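Local coordinates for succinate-semialdehyde dehydrogenase (Synechococcus sp., PDB 4ITA), which probably catalyses the NADP-dependent oxidation of succinic semialdehyde to succinate, as a member of the aldehyde dehydrogenase family, at residues Q163-V168 with F182-I187; E54-I59 with E173-P178; G310-I315 with Y341-T346; T349-G354 with V366-T371. All coordinates share one frame; numbering follows the deposited sequence.

Contact 1: Q163-V168 with F182-I187; sequences QCALAV and FQTLLI. With EDO (1,2-ethanediol), chain E.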
loop_
_atom_site.group_PDB
_atom_site.type_symbol
_atom_site.label_atom_id
_atom_site.label_comp_id
_atom_site.label_asym_id
_atom_site.label_seq_id
_atom_site.Cartn_x
_atom_site.Cartn_y
_atom_site.Cartn_z
ATOM N N GLN A 163 26.207 0.496 15.906
ATOM C CA GLN A 163 26.572 1.838 16.354
ATOM C C GLN A 163 25.840 2.928 15.579
ATOM O O GLN A 163 25.453 3.945 16.156
ATOM C CB GLN A 163 28.084 2.059 16.307
ATOM C CG GLN A 163 28.858 1.149 17.245
ATOM C CD GLN A 163 30.329 1.497 17.280
ATOM O OE1 GLN A 163 30.701 2.649 17.514
ATOM N NE2 GLN A 163 31.177 0.505 17.033
ATOM N N CYS A 164 25.632 2.722 14.283
ATOM C CA CYS A 164 24.828 3.664 13.509
ATOM C C CYS A 164 23.403 3.708 14.036
ATOM O O CYS A 164 22.833 4.781 14.228
ATOM C CB CYS A 164 24.811 3.296 12.020
ATOM S SG CYS A 164 26.385 3.520 11.159
ATOM N N ALA A 165 22.848 2.529 14.283
ATOM C CA ALA A 165 21.483 2.427 14.776
ATOM C C ALA A 165 21.317 3.129 16.133
ATOM O O ALA A 165 20.351 3.868 16.352
ATOM C CB ALA A 165 21.070 0.976 14.850
ATOM N N LEU A 166 22.267 2.918 17.040
ATOM C CA LEU A 166 22.222 3.586 18.339
ATOM C C LEU A 166 22.423 5.095 18.198
ATOM O O LEU A 166 21.792 5.881 18.901
ATOM C CB LEU A 166 23.259 2.987 19.283
ATOM C CG LEU A 166 22.990 1.533 19.657
ATOM C CD1 LEU A 166 24.206 0.920 20.337
ATOM C CD2 LEU A 166 21.751 1.421 20.537
ATOM N N ALA A 167 23.291 5.501 17.279
ATOM C CA ALA A 167 23.533 6.925 17.051
ATOM C C ALA A 167 22.283 7.656 16.577
ATOM O O ALA A 167 22.022 8.783 17.006
ATOM C CB ALA A 167 24.687 7.132 16.074
ATOM N N VAL A 168 21.504 7.037 15.695
ATOM C CA VAL A 168 20.284 7.683 15.217
ATOM C C VAL A 168 19.309 7.911 16.373
ATOM O O VAL A 168 18.746 9.006 16.509
ATOM C CB VAL A 168 19.611 6.891 14.083
ATOM C CG1 VAL A 168 18.228 7.448 13.788
ATOM C CG2 VAL A 168 20.491 6.911 12.835
ATOM N N PHE A 182 10.914 7.190 19.182
ATOM C CA PHE A 182 11.778 6.445 18.275
ATOM C C PHE A 182 12.646 5.517 19.104
ATOM O O PHE A 182 13.313 5.964 20.039
ATOM C CB PHE A 182 12.667 7.380 17.441
ATOM C CG PHE A 182 13.502 6.656 16.413
ATOM C CD1 PHE A 182 14.678 5.997 16.774
ATOM C CD2 PHE A 182 13.109 6.635 15.090
ATOM C CE1 PHE A 182 15.438 5.320 15.821
ATOM C CE2 PHE A 182 13.863 5.963 14.131
ATOM C CZ PHE A 182 15.027 5.305 14.501
ATOM N N GLN A 183 12.657 4.234 18.761
ATOM C CA GLN A 183 13.495 3.287 19.485
ATOM C C GLN A 183 14.213 2.364 18.535
ATOM O O GLN A 183 13.595 1.732 17.677
ATOM C CB GLN A 183 12.673 2.449 20.471
ATOM C CG GLN A 183 12.045 3.243 21.615
ATOM C CD GLN A 183 11.194 2.359 22.510
ATOM O OE1 GLN A 183 11.646 1.876 23.555
ATOM N NE2 GLN A 183 9.963 2.119 22.090
ATOM N N THR A 184 15.522 2.275 18.710
ATOM C CA THR A 184 16.336 1.287 18.026
ATOM C C THR A 184 16.248 -0.056 18.731
ATOM O O THR A 184 16.451 -0.149 19.944
ATOM C CB THR A 184 17.780 1.764 17.982
ATOM O OG1 THR A 184 17.865 2.818 17.018
ATOM C CG2 THR A 184 18.738 0.632 17.597
ATOM N N LEU A 185 15.911 -1.088 17.968
ATOM C CA LEU A 185 15.859 -2.455 18.481
ATOM C C LEU A 185 17.083 -3.205 18.010
ATOM O O LEU A 185 17.226 -3.485 16.813
ATOM C CB LEU A 185 14.597 -3.179 17.998
ATOM C CG LEU A 185 13.260 -2.466 18.213
ATOM C CD1 LEU A 185 12.122 -3.332 17.693
ATOM C CD2 LEU A 185 13.037 -2.126 19.680
ATOM N N LEU A 186 17.973 -3.538 18.941
ATOM C CA LEU A 186 19.126 -4.372 18.613
ATOM C C LEU A 186 18.657 -5.817 18.571
ATOM O O LEU A 186 18.738 -6.539 19.562
ATOM C CB LEU A 186 20.256 -4.180 19.629
ATOM C CG LEU A 186 20.898 -2.787 19.633
ATOM C CD1 LEU A 186 22.091 -2.773 20.601
ATOM C CD2 LEU A 186 21.320 -2.346 18.240
ATOM N N ILE A 187 18.116 -6.213 17.424
ATOM C CA ILE A 187 17.546 -7.544 17.251
ATOM C C ILE A 187 17.910 -8.112 15.893
ATOM O O ILE A 187 18.199 -7.360 14.953
ATOM C CB ILE A 187 16.001 -7.541 17.410
ATOM C CG1 ILE A 187 15.318 -6.708 16.312
ATOM C CG2 ILE A 187 15.599 -7.080 18.814
ATOM C CD1 ILE A 187 13.788 -6.742 16.367
HETATM C C1 EDO E . 14.727 8.765 21.179
HETATM O O1 EDO E . 14.731 8.567 22.596
HETATM C C2 EDO E . 13.542 9.626 20.766
HETATM O O2 EDO E . 12.307 8.996 21.123
#

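Contact 2: E54-I59 with E173-P178; sequences ENAAAI and EAAGFP. With EDO (1,2-ethanediol), chain E.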
loop_
_atom_site.group_PDB
_atom_site.type_symbol
_atom_site.label_atom_id
_atom_site.label_comp_id
_atom_site.label_asym_id
_atom_site.label_seq_id
_atom_site.Cartn_x
_atom_site.Cartn_y
_atom_site.Cartn_z
ATOM N N GLU A 54 13.955 19.847 13.370
ATOM C CA GLU A 54 14.982 20.820 13.008
ATOM C C GLU A 54 16.189 20.727 13.931
ATOM O O GLU A 54 17.321 20.920 13.498
ATOM C CB GLU A 54 14.404 22.243 12.946
ATOM C CG GLU A 54 13.464 22.394 11.758
ATOM C CD GLU A 54 12.835 23.768 11.614
ATOM O OE1 GLU A 54 12.771 24.516 12.612
ATOM O OE2 GLU A 54 12.394 24.088 10.485
ATOM N N ASN A 55 15.953 20.401 15.199
ATOM C CA ASN A 55 17.055 20.153 16.116
ATOM C C ASN A 55 17.891 18.957 15.660
ATOM O O ASN A 55 19.118 18.992 15.728
ATOM C CB ASN A 55 16.559 19.906 17.543
ATOM C CG ASN A 55 16.166 21.171 18.262
ATOM O OD1 ASN A 55 16.385 22.283 17.786
ATOM N ND2 ASN A 55 15.583 21.001 19.439
ATOM N N ALA A 56 17.219 17.901 15.202
ATOM C CA ALA A 56 17.907 16.719 14.683
ATOM C C ALA A 56 18.766 17.079 13.473
ATOM O O ALA A 56 19.920 16.656 13.378
ATOM C CB ALA A 56 16.909 15.626 14.325
ATOM N N ALA A 57 18.205 17.879 12.567
ATOM C CA ALA A 57 18.962 18.372 11.415
ATOM C C ALA A 57 20.211 19.127 11.853
ATOM O O ALA A 57 21.295 18.909 11.320
ATOM C CB ALA A 57 18.093 19.250 10.529
ATOM N N ALA A 58 20.062 20.021 12.832
ATOM C CA ALA A 58 21.204 20.807 13.307
ATOM C C ALA A 58 22.289 19.934 13.938
ATOM O O ALA A 58 23.485 20.203 13.779
ATOM C CB ALA A 58 20.746 21.901 14.269
ATOM N N ILE A 59 21.885 18.882 14.647
ATOM C CA ILE A 59 22.841 17.935 15.212
ATOM C C ILE A 59 23.620 17.224 14.099
ATOM O O ILE A 59 24.849 17.129 14.144
ATOM C CB ILE A 59 22.138 16.911 16.127
ATOM C CG1 ILE A 59 21.627 17.603 17.395
ATOM C CG2 ILE A 59 23.086 15.776 16.483
ATOM C CD1 ILE A 59 20.615 16.791 18.187
ATOM N N GLU A 173 16.930 11.618 20.549
ATOM C CA GLU A 173 16.801 11.952 21.968
ATOM C C GLU A 173 17.347 13.348 22.251
ATOM O O GLU A 173 16.705 14.149 22.946
ATOM C CB GLU A 173 17.524 10.910 22.828
ATOM C CG GLU A 173 17.345 11.093 24.341
ATOM C CD GLU A 173 18.085 12.291 24.918
ATOM O OE1 GLU A 173 19.264 12.517 24.564
ATOM O OE2 GLU A 173 17.468 13.034 25.711
ATOM N N ALA A 174 18.557 13.622 21.759
ATOM C CA ALA A 174 19.193 14.918 21.985
ATOM C C ALA A 174 18.385 16.039 21.351
ATOM O O ALA A 174 18.382 17.159 21.858
ATOM C CB ALA A 174 20.618 14.919 21.456
ATOM N N ALA A 175 17.692 15.734 20.258
ATOM C CA ALA A 175 16.881 16.727 19.566
ATOM C C ALA A 175 15.645 17.128 20.363
ATOM O O ALA A 175 15.091 18.216 20.160
ATOM C CB ALA A 175 16.469 16.210 18.208
ATOM N N GLY A 176 15.201 16.248 21.259
ATOM C CA GLY A 176 14.055 16.531 22.100
ATOM C C GLY A 176 12.853 15.632 21.905
ATOM O O GLY A 176 11.852 15.805 22.590
ATOM N N PHE A 177 12.922 14.679 20.978
ATOM C CA PHE A 177 11.780 13.783 20.780
ATOM C C PHE A 177 11.549 12.963 22.042
ATOM O O PHE A 177 12.487 12.357 22.557
ATOM C CB PHE A 177 11.993 12.853 19.580
ATOM C CG PHE A 177 11.835 13.532 18.249
ATOM C CD1 PHE A 177 10.563 13.790 17.738
ATOM C CD2 PHE A 177 12.947 13.901 17.498
ATOM C CE1 PHE A 177 10.414 14.418 16.514
ATOM C CE2 PHE A 177 12.800 14.519 16.265
ATOM C CZ PHE A 177 11.536 14.772 15.777
ATOM N N PRO A 178 10.303 12.952 22.548
ATOM C CA PRO A 178 10.032 12.226 23.800
ATOM C C PRO A 178 10.398 10.739 23.757
ATOM O O PRO A 178 10.379 10.093 22.698
ATOM C CB PRO A 178 8.526 12.394 23.978
ATOM C CG PRO A 178 8.212 13.701 23.300
ATOM C CD PRO A 178 9.129 13.728 22.093
HETATM C C1 EDO E . 14.727 8.765 21.179
HETATM O O1 EDO E . 14.731 8.567 22.596
HETATM C C2 EDO E . 13.542 9.626 20.766
HETATM O O2 EDO E . 12.307 8.996 21.123
#

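Contact 3: G310-I315 with Y341-T346; sequences GILQDI and YFYPPT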
loop_
_atom_site.group_PDB
_atom_site.type_symbol
_atom_site.label_atom_id
_atom_site.label_comp_id
_atom_site.label_asym_id
_atom_site.label_seq_id
_atom_site.Cartn_x
_atom_site.Cartn_y
_atom_site.Cartn_z
ATOM N N GLY A 310 30.339 -11.781 3.314
ATOM C CA GLY A 310 29.281 -12.394 2.531
ATOM C C GLY A 310 29.060 -11.731 1.187
ATOM O O GLY A 310 28.899 -12.408 0.172
ATOM N N ILE A 311 29.040 -10.404 1.168
ATOM C CA ILE A 311 28.906 -9.668 -0.083
ATOM C C ILE A 311 30.102 -9.949 -0.990
ATOM O O ILE A 311 29.942 -10.177 -2.196
ATOM C CB ILE A 311 28.788 -8.145 0.158
ATOM C CG1 ILE A 311 27.497 -7.830 0.912
ATOM C CG2 ILE A 311 28.830 -7.392 -1.165
ATOM C CD1 ILE A 311 26.246 -8.136 0.113
ATOM N N LEU A 312 31.295 -9.940 -0.403
ATOM C CA LEU A 312 32.508 -10.252 -1.147
ATOM C C LEU A 312 32.446 -11.652 -1.759
ATOM O O LEU A 312 32.773 -11.840 -2.936
ATOM C CB LEU A 312 33.735 -10.106 -0.246
ATOM C CG LEU A 312 35.076 -10.431 -0.917
ATOM C CD1 LEU A 312 35.365 -9.478 -2.064
ATOM C CD2 LEU A 312 36.215 -10.419 0.091
ATOM N N GLN A 313 32.013 -12.631 -0.971
ATOM C CA GLN A 313 31.892 -13.998 -1.472
ATOM C C GLN A 313 30.867 -14.078 -2.594
ATOM O O GLN A 313 31.095 -14.738 -3.613
ATOM C CB GLN A 313 31.508 -14.957 -0.343
ATOM C CG GLN A 313 32.603 -15.183 0.673
ATOM C CD GLN A 313 32.093 -15.882 1.910
ATOM O OE1 GLN A 313 30.883 -15.998 2.116
ATOM N NE2 GLN A 313 33.012 -16.350 2.747
ATOM N N ASP A 314 29.739 -13.401 -2.408
ATOM C CA ASP A 314 28.671 -13.437 -3.399
ATOM C C ASP A 314 29.094 -12.834 -4.741
ATOM O O ASP A 314 28.918 -13.468 -5.786
ATOM C CB ASP A 314 27.398 -12.759 -2.876
ATOM C CG ASP A 314 26.710 -13.553 -1.780
ATOM O OD1 ASP A 314 27.031 -14.746 -1.593
ATOM O OD2 ASP A 314 25.834 -12.973 -1.108
ATOM N N ILE A 315 29.646 -11.624 -4.734
ATOM C CA ILE A 315 30.047 -11.022 -6.008
ATOM C C ILE A 315 31.169 -11.823 -6.675
ATOM O O ILE A 315 31.194 -11.963 -7.899
ATOM C CB ILE A 315 30.432 -9.516 -5.883
ATOM C CG1 ILE A 315 30.644 -8.893 -7.274
ATOM C CG2 ILE A 315 31.683 -9.322 -5.024
ATOM C CD1 ILE A 315 29.380 -8.763 -8.120
ATOM N N TYR A 341 37.602 -6.520 2.996
ATOM C CA TYR A 341 36.762 -7.166 1.990
ATOM C C TYR A 341 36.797 -6.447 0.637
ATOM O O TYR A 341 35.753 -6.056 0.109
ATOM C CB TYR A 341 35.319 -7.273 2.495
ATOM C CG TYR A 341 35.189 -7.793 3.909
ATOM C CD1 TYR A 341 35.905 -8.907 4.334
ATOM C CD2 TYR A 341 34.360 -7.157 4.825
ATOM C CE1 TYR A 341 35.788 -9.377 5.631
ATOM C CE2 TYR A 341 34.237 -7.618 6.120
ATOM C CZ TYR A 341 34.950 -8.727 6.515
ATOM O OH TYR A 341 34.826 -9.184 7.808
ATOM N N PHE A 342 37.994 -6.288 0.077
ATOM C CA PHE A 342 38.189 -5.476 -1.117
ATOM C C PHE A 342 37.919 -6.236 -2.409
ATOM O O PHE A 342 38.434 -7.337 -2.621
ATOM C CB PHE A 342 39.601 -4.883 -1.140
ATOM C CG PHE A 342 39.792 -3.732 -0.189
ATOM C CD1 PHE A 342 40.269 -3.942 1.100
ATOM C CD2 PHE A 342 39.504 -2.437 -0.588
ATOM C CE1 PHE A 342 40.444 -2.880 1.972
ATOM C CE2 PHE A 342 39.671 -1.372 0.277
ATOM C CZ PHE A 342 40.145 -1.595 1.561
ATOM N N TYR A 343 37.096 -5.628 -3.259
ATOM C CA TYR A 343 36.841 -6.106 -4.616
ATOM C C TYR A 343 36.998 -4.916 -5.563
ATOM O O TYR A 343 36.460 -3.841 -5.302
ATOM C CB TYR A 343 35.433 -6.699 -4.724
ATOM C CG TYR A 343 35.270 -7.608 -5.916
ATOM C CD1 TYR A 343 35.531 -8.967 -5.812
ATOM C CD2 TYR A 343 34.879 -7.111 -7.149
ATOM C CE1 TYR A 343 35.405 -9.808 -6.897
ATOM C CE2 TYR A 343 34.753 -7.947 -8.247
ATOM C CZ TYR A 343 35.014 -9.292 -8.113
ATOM O OH TYR A 343 34.879 -10.117 -9.205
ATOM N N PRO A 344 37.760 -5.085 -6.655
ATOM C CA PRO A 344 38.096 -3.945 -7.515
ATOM C C PRO A 344 36.987 -3.590 -8.500
ATOM O O PRO A 344 36.166 -4.447 -8.836
ATOM C CB PRO A 344 39.307 -4.467 -8.293
ATOM C CG PRO A 344 39.016 -5.915 -8.447
ATOM C CD PRO A 344 38.375 -6.329 -7.139
ATOM N N PRO A 345 36.956 -2.330 -8.954
ATOM C CA PRO A 345 36.098 -1.967 -10.087
ATOM C C PRO A 345 36.285 -2.961 -11.226
ATOM O O PRO A 345 37.416 -3.286 -11.591
ATOM C CB PRO A 345 36.624 -0.586 -10.478
ATOM C CG PRO A 345 37.102 -0.008 -9.172
ATOM C CD PRO A 345 37.718 -1.175 -8.442
ATOM N N THR A 346 35.174 -3.441 -11.769
ATOM C CA THR A 346 35.192 -4.540 -12.718
ATOM C C THR A 346 34.231 -4.245 -13.857
ATOM O O THR A 346 33.165 -3.668 -13.645
ATOM C CB THR A 346 34.781 -5.856 -12.021
ATOM O OG1 THR A 346 35.737 -6.183 -11.008
ATOM C CG2 THR A 346 34.683 -7.022 -13.006
#

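Contact 4: T349-G354 with V366-T371; sequences TEIPPG and VAMVFT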
loop_
_atom_site.group_PDB
_atom_site.type_symbol
_atom_site.label_atom_id
_atom_site.label_comp_id
_atom_site.label_asym_id
_atom_site.label_seq_id
_atom_site.Cartn_x
_atom_site.Cartn_y
_atom_site.Cartn_z
ATOM N N THR A 349 31.915 -7.920 -20.228
ATOM C CA THR A 349 31.356 -7.757 -21.560
ATOM C C THR A 349 31.051 -9.126 -22.154
ATOM O O THR A 349 31.459 -10.158 -21.607
ATOM C CB THR A 349 32.350 -7.044 -22.490
ATOM O OG1 THR A 349 33.501 -7.877 -22.681
ATOM C CG2 THR A 349 32.791 -5.703 -21.898
ATOM N N GLU A 350 30.328 -9.125 -23.269
ATOM C CA GLU A 350 30.053 -10.350 -24.027
ATOM C C GLU A 350 29.450 -11.439 -23.149
ATOM O O GLU A 350 29.813 -12.612 -23.246
ATOM C CB GLU A 350 31.329 -10.875 -24.698
ATOM C CG GLU A 350 32.018 -9.878 -25.605
ATOM C CD GLU A 350 33.327 -10.413 -26.161
ATOM O OE1 GLU A 350 33.475 -11.652 -26.243
ATOM O OE2 GLU A 350 34.204 -9.594 -26.506
ATOM N N ILE A 351 28.527 -11.048 -22.281
ATOM C CA ILE A 351 27.888 -12.005 -21.396
ATOM C C ILE A 351 26.924 -12.868 -22.203
ATOM O O ILE A 351 26.061 -12.344 -22.899
ATOM C CB ILE A 351 27.150 -11.291 -20.247
ATOM C CG1 ILE A 351 28.131 -10.400 -19.475
ATOM C CG2 ILE A 351 26.485 -12.310 -19.325
ATOM C CD1 ILE A 351 27.464 -9.332 -18.641
ATOM N N PRO A 352 27.089 -14.199 -22.127
ATOM C CA PRO A 352 26.246 -15.116 -22.905
ATOM C C PRO A 352 24.764 -14.989 -22.580
ATOM O O PRO A 352 24.403 -14.796 -21.420
ATOM C CB PRO A 352 26.747 -16.499 -22.475
ATOM C CG PRO A 352 28.144 -16.271 -22.012
ATOM C CD PRO A 352 28.130 -14.915 -21.369
ATOM N N PRO A 353 23.908 -15.104 -23.608
ATOM C CA PRO A 353 22.453 -15.143 -23.438
ATOM C C PRO A 353 22.088 -16.228 -22.435
ATOM O O PRO A 353 22.645 -17.322 -22.504
ATOM C CB PRO A 353 21.955 -15.543 -24.831
ATOM C CG PRO A 353 23.014 -15.077 -25.760
ATOM C CD PRO A 353 24.308 -15.222 -25.021
ATOM N N GLY A 354 21.195 -15.925 -21.501
ATOM C CA GLY A 354 20.750 -16.918 -20.538
ATOM C C GLY A 354 21.651 -17.133 -19.334
ATOM O O GLY A 354 21.346 -17.960 -18.470
ATOM N N VAL A 366 30.746 -3.531 -10.143
ATOM C CA VAL A 366 30.909 -4.429 -11.279
ATOM C C VAL A 366 29.882 -4.064 -12.340
ATOM O O VAL A 366 28.677 -4.241 -12.137
ATOM C CB VAL A 366 30.723 -5.909 -10.854
ATOM C CG1 VAL A 366 30.886 -6.856 -12.052
ATOM C CG2 VAL A 366 31.696 -6.269 -9.742
ATOM N N ALA A 367 30.353 -3.543 -13.470
ATOM C CA ALA A 367 29.463 -3.116 -14.546
ATOM C C ALA A 367 29.293 -4.216 -15.576
ATOM O O ALA A 367 30.281 -4.796 -16.015
ATOM C CB ALA A 367 30.021 -1.884 -15.215
ATOM N N MET A 368 28.048 -4.504 -15.956
ATOM C CA MET A 368 27.769 -5.337 -17.129
ATOM C C MET A 368 27.555 -4.411 -18.323
ATOM O O MET A 368 26.852 -3.408 -18.205
ATOM C CB MET A 368 26.526 -6.218 -16.911
ATOM C CG MET A 368 26.659 -7.293 -15.830
ATOM S SD MET A 368 25.237 -8.455 -15.680
ATOM C CE MET A 368 24.213 -7.586 -14.468
ATOM N N VAL A 369 28.161 -4.725 -19.467
ATOM C CA VAL A 369 28.056 -3.857 -20.640
ATOM C C VAL A 369 27.439 -4.611 -21.809
ATOM O O VAL A 369 27.761 -5.776 -22.048
ATOM C CB VAL A 369 29.435 -3.285 -21.042
ATOM C CG1 VAL A 369 29.307 -2.335 -22.231
ATOM C CG2 VAL A 369 30.067 -2.564 -19.860
ATOM N N PHE A 370 26.539 -3.933 -22.516
ATOM C CA PHE A 370 25.824 -4.491 -23.656
ATOM C C PHE A 370 25.840 -3.503 -24.806
ATOM O O PHE A 370 25.919 -2.296 -24.592
ATOM C CB PHE A 370 24.365 -4.740 -23.272
ATOM C CG PHE A 370 24.205 -5.560 -22.034
ATOM C CD1 PHE A 370 24.095 -6.938 -22.114
ATOM C CD2 PHE A 370 24.187 -4.954 -20.782
ATOM C CE1 PHE A 370 23.956 -7.698 -20.968
ATOM C CE2 PHE A 370 24.059 -5.709 -19.631
ATOM C CZ PHE A 370 23.944 -7.082 -19.721
ATOM N N THR A 371 25.747 -4.019 -26.031
ATOM C CA THR A 371 25.610 -3.162 -27.204
ATOM C C THR A 371 24.262 -3.415 -27.874
ATOM O O THR A 371 23.816 -4.563 -27.971
ATOM C CB THR A 371 26.758 -3.392 -28.207
ATOM O OG1 THR A 371 28.013 -3.109 -27.573
ATOM C CG2 THR A 371 26.618 -2.494 -29.418
HETATM O O HOH W 1 29.232 -6.659 -24.324
HETATM O O HOH W 2 27.122 -8.513 -22.687
#

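Contact 1: Q163-V168 with F182-I187
Thr184 meets Ala165 with both branches of its side chain. At CB the two branches part. OG1 turns to lie beside its own backbone N, chi1 -74°, and donates a hydrogen bond of 2.8 Å to Ala165 O. The hydroxyl stands well above the plane of that carbonyl, 57° out of it. CG2 takes the other branch, anti to the backbone N, and rests 3.6 Å from Ala165 CB. It also reaches Leu166, with Leu166 CD2 at 4.3 Å from Thr184 CG2. The backbone N of Thr184 is bonded to Glu169 OE1, one turn further along the same helix. Helix 162-175 and strand 182-185 are the last two parts of a beta-alpha-beta crossover that starts at strand 152-156. This is the Rossmann-type, NADPH-binding part of the enzyme. The helix runs almost antiparallel to the strand, at 165°. The bound NADPH lies about 9 Å from the side chain of Ala165. On one flank Val168 CG1 approaches the Phe182 ring obliquely, 3.9 Å from Phe182 CZ. Phe142 and Ala143 of helix 137-149 also touch that ring. At the other flank the tips of two leucines meet, Leu166 CD2 and Leu186 CD1 at 4.2 Å. Phe182 N donates a 3.0 Å hydrogen bond to O2 of an ethanediol, probably from the crystallisation liquor.

Contact 2: E54-I59 with E173-P178
Ala175 sits at the apolar centre, its CB set against the first turn of segment 54-59. That methyl is 3.5 Å from Ala56 N and 4.0 Å from Ala56 CB. With no longer side chain on Ala56 or Ala175, the backbones come close, and the CA atoms of Asn55 and Ala175 are 4.9 Å apart. Ile59 extends the apolar patch by one turn. Its CD1 touches Ala174 CB at 3.8 Å and lies 3.7 Å from Ala175 N. Ile171, one turn back on helix 162-175, touches both Ala56 and Ile59. On the buried side Phe177 meets Trp52 of helix 46-62 in a T-shaped (edge-to-face) pair. At the outer edge the contact turns polar. Asn55 CG lies anti to its carbonyl carbon, chi1 -77°, and CB packs on Ala175 CB. From there ND2 donates a hydrogen bond of 2.9 Å to Ala175 O. The bond is nearly straight, 170° at the hydrogen, and the acceptor lies in the amide plane. An alanine in place of Asn55 would probably leave Ala175 O without this donor and the edge of the contact without its only direct polar link. The carbonyl bonded by Asn55 belongs to the C-terminal end of helix 162-175, where the chain turns at Gly176 with a positive phi of 116° and Gly176 N bonds back to Glu173 O, the turn of a Schellman motif.

Contact 3: G310-I315 with Y341-T346
Just past Tyr343, which packs on Leu312 and Ile315, Thr346 OG1 donates a hydrogen bond of 2.8 Å to Pro344 O. The hydroxyl lies above the carbonyl plane, 42° out of it. The same OG1 is hydrogen-bonded to Gly333 N, so two groups fix its position. No hydrogen bond joins segment 310-315 to segment 341-346, and the contact itself is apolar. Tyr343, Leu312 and Ile315 carry it. Ile315 CG2 lies over one face of the Tyr343 ring in a CH-pi contact, 4.1 Å from the ring centroid and 16° off the ring normal, shifted toward the rim. That methyl holds the crowded position between the backbone N and the carbonyl carbon of Ile315. On the opposite face lies Pro344 CD, 3.5 Å above the ring plane. The ring is therefore held between the Ile315 methyl and Pro344, the next residue after the tyrosine. Leu312 comes in at the edge, with CD1 at 3.8 Å from Tyr343 CD1. Its other methyl, CD2, packs against the backbone of the loop, 3.8 Å from Tyr341 CA. An alanine in place of Leu312 would probably open a gap between the helix and Tyr341 and leave the edge of the Tyr343 ring less well supported. Ile315 and Tyr343 both also touch Val366 on strand 366-372. This is the helix-on-sheet packing of the catalytic domain in the aldehyde dehydrogenase fold, with helix 309-325 held by the loop that leads into strand 346-349.

Contact 4: T349-G354 with V366-T371
Thr349 and Val369 bring their CA atoms to 5.2 Å, but the chain swings away at Glu350, phi 53°, and no direct hydrogen bond joins the two segments. Water fills in for it. One water accepts from Glu350 N and donates to Val369 O. A second accepts from Ile351 N and donates to the same Val369 O, so that carbonyl takes two bonds, each of 2.9 Å from the water O to Val369 O. Thr349 CG2 packs on Val369 CB at 4.2 Å. Ile351 carries most of the apolar contact through its tip. CD1 lies 3.6 Å from Met368 CG and also touches Met368 CB and SD. The two side chains meet at about a right angle. Met368 bends at chi3, -90°, and this places CE beyond the contact. Ile351 CD1 also approaches Phe370 CZ obliquely, at 4.3 Å, and Leu358 touches both of these residues. Glu350 points away and makes a salt bridge with Lys328 through OE1. Upstream, Ala367 is bonded directly to the backbones of Thr346 and Leu348. Beyond that paired part the two chains are joined through water and the Ile351 tip, and Val369 O is satisfied by two waters in place of a direct bond.

How the contacts relate
Contacts 1 and 3 are buried, while contacts 2 and 4 are partly buried and lie farther from the centre of the chain. Contacts 1 and 2 share helix 162-175 and an ethanediol bound close to both. One joins the body of the helix to its strand, the other its end to helix 46-62. Contacts 3 and 4 touch, by packing at Val366 and a probable backbone hydrogen bond between Thr346 and Ala367. Contact 4 lies on the other large sheet, across the centre of the chain from contacts 1 and 2, and contact 3 packs a helix and loop beside that sheet. The chemistry shifts with place: contact 3 is wholly apolar, contacts 1 and 2 add one direct hydrogen bond each, and contact 4 relies on water.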